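Local coordinates for copper-sensitive operon repressor (CsoR) (Geobacillus thermodenitrificans, PDB 4M1P), which senses Cu(I) and represses transcription by binding operator DNA, with Cu(I) binding acting as the allosteric switch that probably releases the DNA, at the interface of chains A and B. Coordinates in Å, arbitrary orientation; residue numbers count along the deposited sequence, not the author numbering. Chains: chain A/B, Copper-sensitive operon repressor (CsoR).

Contact 1: the interface of chains A and B. Residues chain A 42-43, 46-49, 52; chain B 14, 17, 70.
Near the Cu(I) site of this CsoR-family repressor, A:Ile52 packs on B:Leu70. A:Ile52 CG2 meets B:Leu70 CD1 at 3.6 Å, and the two side chains cross at about a right angle. The other branch of A:Ile52 points elsewhere: CD1 meets the guanidinium of B:Arg17 tip to tip, 4.0 Å from its CZ. B:Met14 extends alongside A:Tyr48 in the opposite direction. Its CG is anti to the backbone N (chi1 -178°), and B:Met14 SD comes within 3.8 Å of A:Tyr48 CA. The methyl CE of B:Met14 lies toward the rim of one face of the B:Arg17 guanidinium and 4.0 Å from A:Cys49 SG. A:Cys49 is a Cu(I)-binding residue at the start of helix 49-85, and no copper is bound to it in this copy. B:Arg17 is straight from CG to NE and presents its guanidinium end-on to the backbone carbonyl of A:Arg47. B:Arg17 NH1 and NH2 each donate to A:Arg47 O at 3.0 Å, with the oxygen close to the guanidinium plane. Farther out, B:Arg17 N donates to A:Asn46 OD1 at 3.1 Å. This bond is nearly straight (171° at H) and falls on a lone pair of the side-chain amide oxygen.

Contact 2: the interface of chains A and B. Residues chain A 26, 29-30, 33; chain B 39-40, 43-44.
B:Gln40 lies against A:Met26 and A:Leu29, joining helix 19-44 of each chain in the helical bundle of a CsoR-family dimer. These helices overlap a predicted coiled-coil segment. B:Gln40 buries 84 Å², more than any other residue of the patch. Its CG is anti to the carbonyl carbon (chi1 -73°), and the chain then runs extended along chain A toward A:Glu33. The aliphatic part does the packing. B:Gln40 CB takes the methyl CE of A:Met26 at 3.5 Å, with the two side chains at about a right angle. A:Met26 reaches this place through a bend at chi2 (59°). A:Met26 CE also lies 3.7 Å from B:Glu44 CD, the carboxylate carbon. A:Leu29 passes B:Gln40 in the opposite direction, its CB 3.8 Å from B:Gln40 CG. The branch A:Leu29 CD1 turns to the valines of chain B and meets B:Val39 CG1 at 3.8 Å and B:Val43 CG2 at 4.0 Å. The amide end of B:Gln40 bonds to A:Glu33. B:Gln40 NE2 donates to A:Glu33 OE1 at 3.1 Å, using the lone pair that faces away from the other carboxylate oxygen. The acceptor lies near the amide plane, while carboxylate and amide are turned 58° apart. The bent chain of A:Lys30 crosses over the same amide, its CE 4.0 Å from B:Gln40 CD.

Contact 3: the interface of chains A and B. Residues chain A 60, 63-64, 66-67, 102; chain B 56, 60, 63.
A:Leu63 and B:Leu63 meet across the two-fold axis, CD1 to CD1 at 3.6 Å. The two side chains cross obliquely, each offering the same branch. On either flank a glutamine slides past the opposite leucine, pointing the other way. B:Gln60 CG lies 4.0 Å from A:Leu63 CB, and A:Gln60 CG lies at the same 4.0 Å from B:Leu63 CB. B:Gln60 leaves its helix with CG anti to the carbonyl carbon (chi1 -71°) and then runs extended, which carries its amide across to chain A, between the A:Arg64 backbone and A:Phe102. B:Gln60 NE2 faces that backbone and lies 3.4 Å from A:Arg64 CG, with the side chains at about a right angle. B:Gln60 OE1 comes to the CD1-CE1 side of the A:Phe102 ring, 3.3 Å from CE1 and 3.4 Å from CD1. Ring and amide are steeply inclined, 74° apart. No hydrogen bond crosses this patch, and it is held by packing, part of it against the B:Gln60 amide. B:Ile56 closes one end, its CD1 4.2 Å from A:Gly67 CA. A:Val66 CG1 stands a little farther from the same methyl. The site lies in the N-terminal half of helix 49-85, where the long helices of the two chains pair about the two-fold, and helix 88-103 of chain A adds A:Phe102 at its flank.

Contact 1: the interface of chains A and B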
loop_
_atom_site.group_PDB
_atom_site.type_symbol
_atom_site.label_atom_id
_atom_site.label_comp_id
_atom_site.label_asym_id
_atom_site.label_seq_id
_atom_site.Cartn_x
_atom_site.Cartn_y
_atom_site.Cartn_z
ATOM N N MET A 42 17.497 -11.334 15.617
ATOM C CA MET A 42 16.501 -10.821 16.556
ATOM C C MET A 42 15.504 -11.897 16.974
ATOM O O MET A 42 15.207 -12.049 18.160
ATOM C CB MET A 42 15.752 -9.626 15.960
ATOM C CG MET A 42 16.612 -8.388 15.774
ATOM S SD MET A 42 15.685 -6.964 15.173
ATOM C CE MET A 42 14.737 -6.576 16.639
ATOM N N VAL A 43 14.993 -12.645 15.998
ATOM C CA VAL A 43 14.030 -13.707 16.268
ATOM C C VAL A 43 14.668 -14.801 17.118
ATOM O O VAL A 43 14.054 -15.309 18.062
ATOM C CB VAL A 43 13.486 -14.322 14.965
ATOM C CG1 VAL A 43 12.553 -15.483 15.261
ATOM C CG2 VAL A 43 12.765 -13.265 14.138
ATOM N N ASN A 46 15.161 -14.095 20.637
ATOM C CA ASN A 46 13.840 -13.896 21.227
ATOM C C ASN A 46 13.569 -12.431 21.597
ATOM O O ASN A 46 13.030 -12.139 22.662
ATOM C CB ASN A 46 13.650 -14.809 22.446
ATOM C CG ASN A 46 12.339 -15.580 22.405
ATOM O OD1 ASN A 46 11.314 -15.065 21.958
ATOM N ND2 ASN A 46 12.367 -16.822 22.880
ATOM N N ARG A 47 13.950 -11.514 20.711
ATOM C CA ARG A 47 13.747 -10.093 20.961
ATOM C C ARG A 47 12.277 -9.705 20.830
ATOM O O ARG A 47 11.474 -10.465 20.279
ATOM C CB ARG A 47 14.646 -9.239 20.056
ATOM C CG ARG A 47 16.111 -9.218 20.518
ATOM C CD ARG A 47 16.897 -8.037 19.957
ATOM N NE ARG A 47 16.351 -6.751 20.386
ATOM C CZ ARG A 47 16.727 -5.576 19.889
ATOM N NH1 ARG A 47 17.657 -5.515 18.947
ATOM N NH2 ARG A 47 16.172 -4.456 20.332
ATOM N N TYR A 48 11.935 -8.535 21.364
ATOM C CA TYR A 48 10.556 -8.054 21.412
ATOM C C TYR A 48 9.940 -7.942 20.025
ATOM O O TYR A 48 10.562 -7.394 19.109
ATOM C CB TYR A 48 10.512 -6.693 22.106
ATOM C CG TYR A 48 9.132 -6.235 22.544
ATOM C CD1 TYR A 48 8.736 -4.911 22.380
ATOM C CD2 TYR A 48 8.235 -7.119 23.132
ATOM C CE1 TYR A 48 7.495 -4.481 22.791
ATOM C CE2 TYR A 48 6.987 -6.697 23.540
ATOM C CZ TYR A 48 6.623 -5.377 23.366
ATOM O OH TYR A 48 5.378 -4.956 23.774
ATOM N N CYS A 49 8.716 -8.457 19.881
ATOM C CA CYS A 49 8.004 -8.462 18.602
ATOM C C CYS A 49 7.921 -7.080 17.950
ATOM O O CYS A 49 7.979 -6.967 16.728
ATOM C CB CYS A 49 6.584 -9.018 18.766
ATOM S SG CYS A 49 6.441 -10.686 19.467
ATOM N N ILE A 52 11.184 -6.092 16.300
ATOM C CA ILE A 52 11.299 -6.850 15.063
ATOM C C ILE A 52 10.437 -6.241 13.953
ATOM O O ILE A 52 10.888 -6.092 12.816
ATOM C CB ILE A 52 10.958 -8.326 15.302
ATOM C CG1 ILE A 52 12.063 -8.961 16.146
ATOM C CG2 ILE A 52 10.775 -9.066 13.993
ATOM C CD1 ILE A 52 11.915 -10.444 16.358
ATOM N N MET B 14 5.754 -9.592 26.975
ATOM C CA MET B 14 5.984 -10.491 25.844
ATOM C C MET B 14 5.855 -11.965 26.230
ATOM O O MET B 14 6.421 -12.409 27.228
ATOM C CB MET B 14 7.357 -10.246 25.215
ATOM C CG MET B 14 7.622 -11.132 24.008
ATOM S SD MET B 14 9.310 -11.033 23.410
ATOM C CE MET B 14 9.221 -12.119 21.985
ATOM N N ARG B 17 8.847 -16.839 22.371
ATOM C CA ARG B 17 8.596 -17.761 21.266
ATOM C C ARG B 17 9.041 -19.175 21.593
ATOM O O ARG B 17 10.011 -19.378 22.321
ATOM C CB ARG B 17 9.299 -17.290 19.995
ATOM C CG ARG B 17 8.811 -15.953 19.525
ATOM C CD ARG B 17 9.573 -15.434 18.330
ATOM N NE ARG B 17 9.222 -14.035 18.142
ATOM C CZ ARG B 17 9.923 -13.025 18.641
ATOM N NH1 ARG B 17 11.036 -13.257 19.326
ATOM N NH2 ARG B 17 9.519 -11.778 18.439
ATOM N N LEU B 70 3.551 -11.834 12.479
ATOM C CA LEU B 70 4.153 -11.393 13.728
ATOM C C LEU B 70 3.244 -10.389 14.413
ATOM O O LEU B 70 3.161 -10.348 15.639
ATOM C CB LEU B 70 5.525 -10.769 13.480
ATOM C CG LEU B 70 6.569 -11.661 12.810
ATOM C CD1 LEU B 70 7.956 -11.088 12.996
ATOM C CD2 LEU B 70 6.505 -13.079 13.352
#

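Contact 2: the interface of chains A and B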
loop_
_atom_site.group_PDB
_atom_site.type_symbol
_atom_site.label_atom_id
_atom_site.label_comp_id
_atom_site.label_asym_id
_atom_site.label_seq_id
_atom_site.Cartn_x
_atom_site.Cartn_y
_atom_site.Cartn_z
ATOM N N MET A 26 23.665 -3.150 -5.756
ATOM C CA MET A 26 24.228 -4.247 -4.975
ATOM C C MET A 26 24.383 -3.900 -3.497
ATOM O O MET A 26 24.073 -4.714 -2.623
ATOM C CB MET A 26 25.585 -4.653 -5.545
ATOM C CG MET A 26 25.938 -6.090 -5.288
ATOM S SD MET A 26 24.707 -7.201 -5.994
ATOM C CE MET A 26 25.282 -8.742 -5.290
ATOM N N LEU A 29 21.003 -3.926 -1.893
ATOM C CA LEU A 29 20.542 -5.288 -1.644
ATOM C C LEU A 29 21.353 -5.963 -0.533
ATOM O O LEU A 29 20.811 -6.757 0.244
ATOM C CB LEU A 29 20.603 -6.120 -2.924
ATOM C CG LEU A 29 19.911 -5.559 -4.169
ATOM C CD1 LEU A 29 20.069 -6.524 -5.336
ATOM C CD2 LEU A 29 18.444 -5.268 -3.908
ATOM N N LYS A 30 22.648 -5.656 -0.458
ATOM C CA LYS A 30 23.470 -6.155 0.638
ATOM C C LYS A 30 22.945 -5.616 1.968
ATOM O O LYS A 30 22.675 -6.387 2.891
ATOM C CB LYS A 30 24.943 -5.773 0.451
ATOM C CG LYS A 30 25.683 -6.601 -0.601
ATOM C CD LYS A 30 25.740 -8.077 -0.234
ATOM C CE LYS A 30 26.350 -8.903 -1.354
ATOM N NZ LYS A 30 27.740 -8.477 -1.674
ATOM N N GLU A 33 19.971 -7.345 2.696
ATOM C CA GLU A 33 20.315 -8.705 3.127
ATOM C C GLU A 33 20.720 -8.700 4.600
ATOM O O GLU A 33 20.303 -9.565 5.379
ATOM C CB GLU A 33 21.441 -9.318 2.265
ATOM C CG GLU A 33 21.804 -10.756 2.673
ATOM C CD GLU A 33 23.089 -11.303 2.032
ATOM O OE1 GLU A 33 23.517 -10.787 0.979
ATOM O OE2 GLU A 33 23.663 -12.265 2.589
ATOM N N VAL B 39 18.049 -12.223 -6.203
ATOM C CA VAL B 39 17.923 -10.935 -6.874
ATOM C C VAL B 39 19.304 -10.335 -7.094
ATOM O O VAL B 39 19.585 -9.769 -8.153
ATOM C CB VAL B 39 17.017 -9.979 -6.074
ATOM C CG1 VAL B 39 17.124 -8.562 -6.596
ATOM C CG2 VAL B 39 15.585 -10.456 -6.149
ATOM N N GLN B 40 20.163 -10.486 -6.092
ATOM C CA GLN B 40 21.565 -10.108 -6.212
ATOM C C GLN B 40 22.231 -10.770 -7.423
ATOM O O GLN B 40 22.848 -10.091 -8.242
ATOM C CB GLN B 40 22.310 -10.464 -4.927
ATOM C CG GLN B 40 21.987 -9.550 -3.744
ATOM C CD GLN B 40 22.628 -10.013 -2.453
ATOM O OE1 GLN B 40 23.108 -11.142 -2.353
ATOM N NE2 GLN B 40 22.645 -9.137 -1.456
ATOM N N VAL B 43 20.939 -9.321 -10.739
ATOM C CA VAL B 43 21.509 -8.018 -11.066
ATOM C C VAL B 43 22.922 -8.178 -11.616
ATOM O O VAL B 43 23.299 -7.526 -12.594
ATOM C CB VAL B 43 21.538 -7.089 -9.838
ATOM C CG1 VAL B 43 22.213 -5.770 -10.172
ATOM C CG2 VAL B 43 20.126 -6.842 -9.324
ATOM N N GLU B 44 23.698 -9.054 -10.981
ATOM C CA GLU B 44 25.070 -9.326 -11.408
ATOM C C GLU B 44 25.106 -9.937 -12.806
ATOM O O GLU B 44 25.934 -9.564 -13.640
ATOM C CB GLU B 44 25.770 -10.264 -10.417
ATOM C CG GLU B 44 26.135 -9.621 -9.076
ATOM C CD GLU B 44 26.797 -10.597 -8.113
ATOM O OE1 GLU B 44 26.712 -11.823 -8.340
ATOM O OE2 GLU B 44 27.406 -10.137 -7.126
#

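Contact 3: the interface of chains A and B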
loop_
_atom_site.group_PDB
_atom_site.type_symbol
_atom_site.label_atom_id
_atom_site.label_comp_id
_atom_site.label_asym_id
_atom_site.label_seq_id
_atom_site.Cartn_x
_atom_site.Cartn_y
_atom_site.Cartn_z
ATOM N N GLN A 60 10.915 -3.445 4.235
ATOM C CA GLN A 60 9.900 -3.157 3.217
ATOM C C GLN A 60 10.099 -1.778 2.585
ATOM O O GLN A 60 9.970 -1.609 1.373
ATOM C CB GLN A 60 8.498 -3.247 3.813
ATOM C CG GLN A 60 8.044 -4.652 4.143
ATOM C CD GLN A 60 6.657 -4.663 4.746
ATOM O OE1 GLN A 60 6.239 -3.695 5.385
ATOM N NE2 GLN A 60 5.929 -5.753 4.541
ATOM N N LEU A 63 13.025 -1.860 0.271
ATOM C CA LEU A 63 12.680 -2.617 -0.927
ATOM C C LEU A 63 11.854 -1.804 -1.917
ATOM O O LEU A 63 12.072 -1.893 -3.127
ATOM C CB LEU A 63 11.932 -3.893 -0.562
ATOM C CG LEU A 63 12.808 -5.115 -0.341
ATOM C CD1 LEU A 63 11.960 -6.265 0.131
ATOM C CD2 LEU A 63 13.534 -5.476 -1.622
ATOM N N ARG A 64 10.898 -1.032 -1.403
ATOM C CA ARG A 64 10.130 -0.119 -2.242
ATOM C C ARG A 64 11.071 0.855 -2.941
ATOM O O ARG A 64 10.901 1.166 -4.123
ATOM C CB ARG A 64 9.110 0.657 -1.415
ATOM C CG ARG A 64 7.767 -0.027 -1.274
ATOM C CD ARG A 64 6.735 0.899 -0.631
ATOM N NE ARG A 64 7.039 1.202 0.768
ATOM C CZ ARG A 64 6.663 0.444 1.796
ATOM N NH1 ARG A 64 5.977 -0.676 1.585
ATOM N NH2 ARG A 64 6.979 0.797 3.037
ATOM N N VAL A 66 14.458 0.550 -3.661
ATOM C CA VAL A 66 15.232 -0.058 -4.733
ATOM C C VAL A 66 14.327 -0.501 -5.892
ATOM O O VAL A 66 14.706 -0.399 -7.054
ATOM C CB VAL A 66 16.146 -1.205 -4.220
ATOM C CG1 VAL A 66 15.328 -2.414 -3.811
ATOM C CG2 VAL A 66 17.157 -1.587 -5.274
ATOM N N GLY A 67 13.118 -0.953 -5.576
ATOM C CA GLY A 67 12.170 -1.366 -6.598
ATOM C C GLY A 67 11.726 -0.221 -7.495
ATOM O O GLY A 67 11.694 -0.350 -8.725
ATOM N N PHE A 102 2.666 -5.462 -8.716
ATOM C CA PHE A 102 2.975 -4.749 -7.482
ATOM C C PHE A 102 1.700 -4.287 -6.782
ATOM O O PHE A 102 1.739 -3.858 -5.629
ATOM C CB PHE A 102 3.876 -3.546 -7.762
ATOM C CG PHE A 102 5.347 -3.872 -7.796
ATOM C CD1 PHE A 102 6.000 -4.334 -6.658
ATOM C CD2 PHE A 102 6.087 -3.689 -8.958
ATOM C CE1 PHE A 102 7.354 -4.622 -6.684
ATOM C CE2 PHE A 102 7.442 -3.975 -8.990
ATOM C CZ PHE A 102 8.074 -4.444 -7.852
ATOM N N ILE B 56 11.307 -8.961 -6.940
ATOM C CA ILE B 56 11.183 -7.989 -5.864
ATOM C C ILE B 56 9.746 -7.951 -5.360
ATOM O O ILE B 56 9.504 -7.875 -4.157
ATOM C CB ILE B 56 11.648 -6.591 -6.292
ATOM C CG1 ILE B 56 13.172 -6.579 -6.455
ATOM C CG2 ILE B 56 11.215 -5.545 -5.273
ATOM C CD1 ILE B 56 13.753 -5.219 -6.695
ATOM N N GLN B 60 8.640 -8.510 -1.373
ATOM C CA GLN B 60 7.734 -7.622 -0.636
ATOM C C GLN B 60 6.479 -8.357 -0.159
ATOM O O GLN B 60 6.021 -8.166 0.967
ATOM C CB GLN B 60 7.330 -6.429 -1.497
ATOM C CG GLN B 60 8.433 -5.421 -1.732
ATOM C CD GLN B 60 7.969 -4.278 -2.606
ATOM O OE1 GLN B 60 7.073 -4.443 -3.436
ATOM N NE2 GLN B 60 8.565 -3.108 -2.419
ATOM N N LEU B 63 7.333 -10.586 2.709
ATOM C CA LEU B 63 7.596 -9.779 3.895
ATOM C C LEU B 63 6.318 -9.305 4.577
ATOM O O LEU B 63 6.237 -9.299 5.807
ATOM C CB LEU B 63 8.467 -8.577 3.547
ATOM C CG LEU B 63 9.964 -8.806 3.674
ATOM C CD1 LEU B 63 10.703 -7.589 3.186
ATOM C CD2 LEU B 63 10.327 -9.110 5.115
#

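Contact 2 and contact 3 are neighbours, their C-alpha centres about 13 Å apart. Contact 1 lies about 27 Å from contact 2 and 23 Å from contact 3. Helix 19-44 of chain A runs through contacts 1 and 2, and helix 49-85 of both chains enters contacts 1 and 3. Continuous helices join the Cu(I)-site region at each end of the dimer to the packing between them. Such a path could pass a change at the metal site along the bundle, though the structure alone does not show this. The two-fold repeats each contact with chains exchanged, within an assembly of four copies.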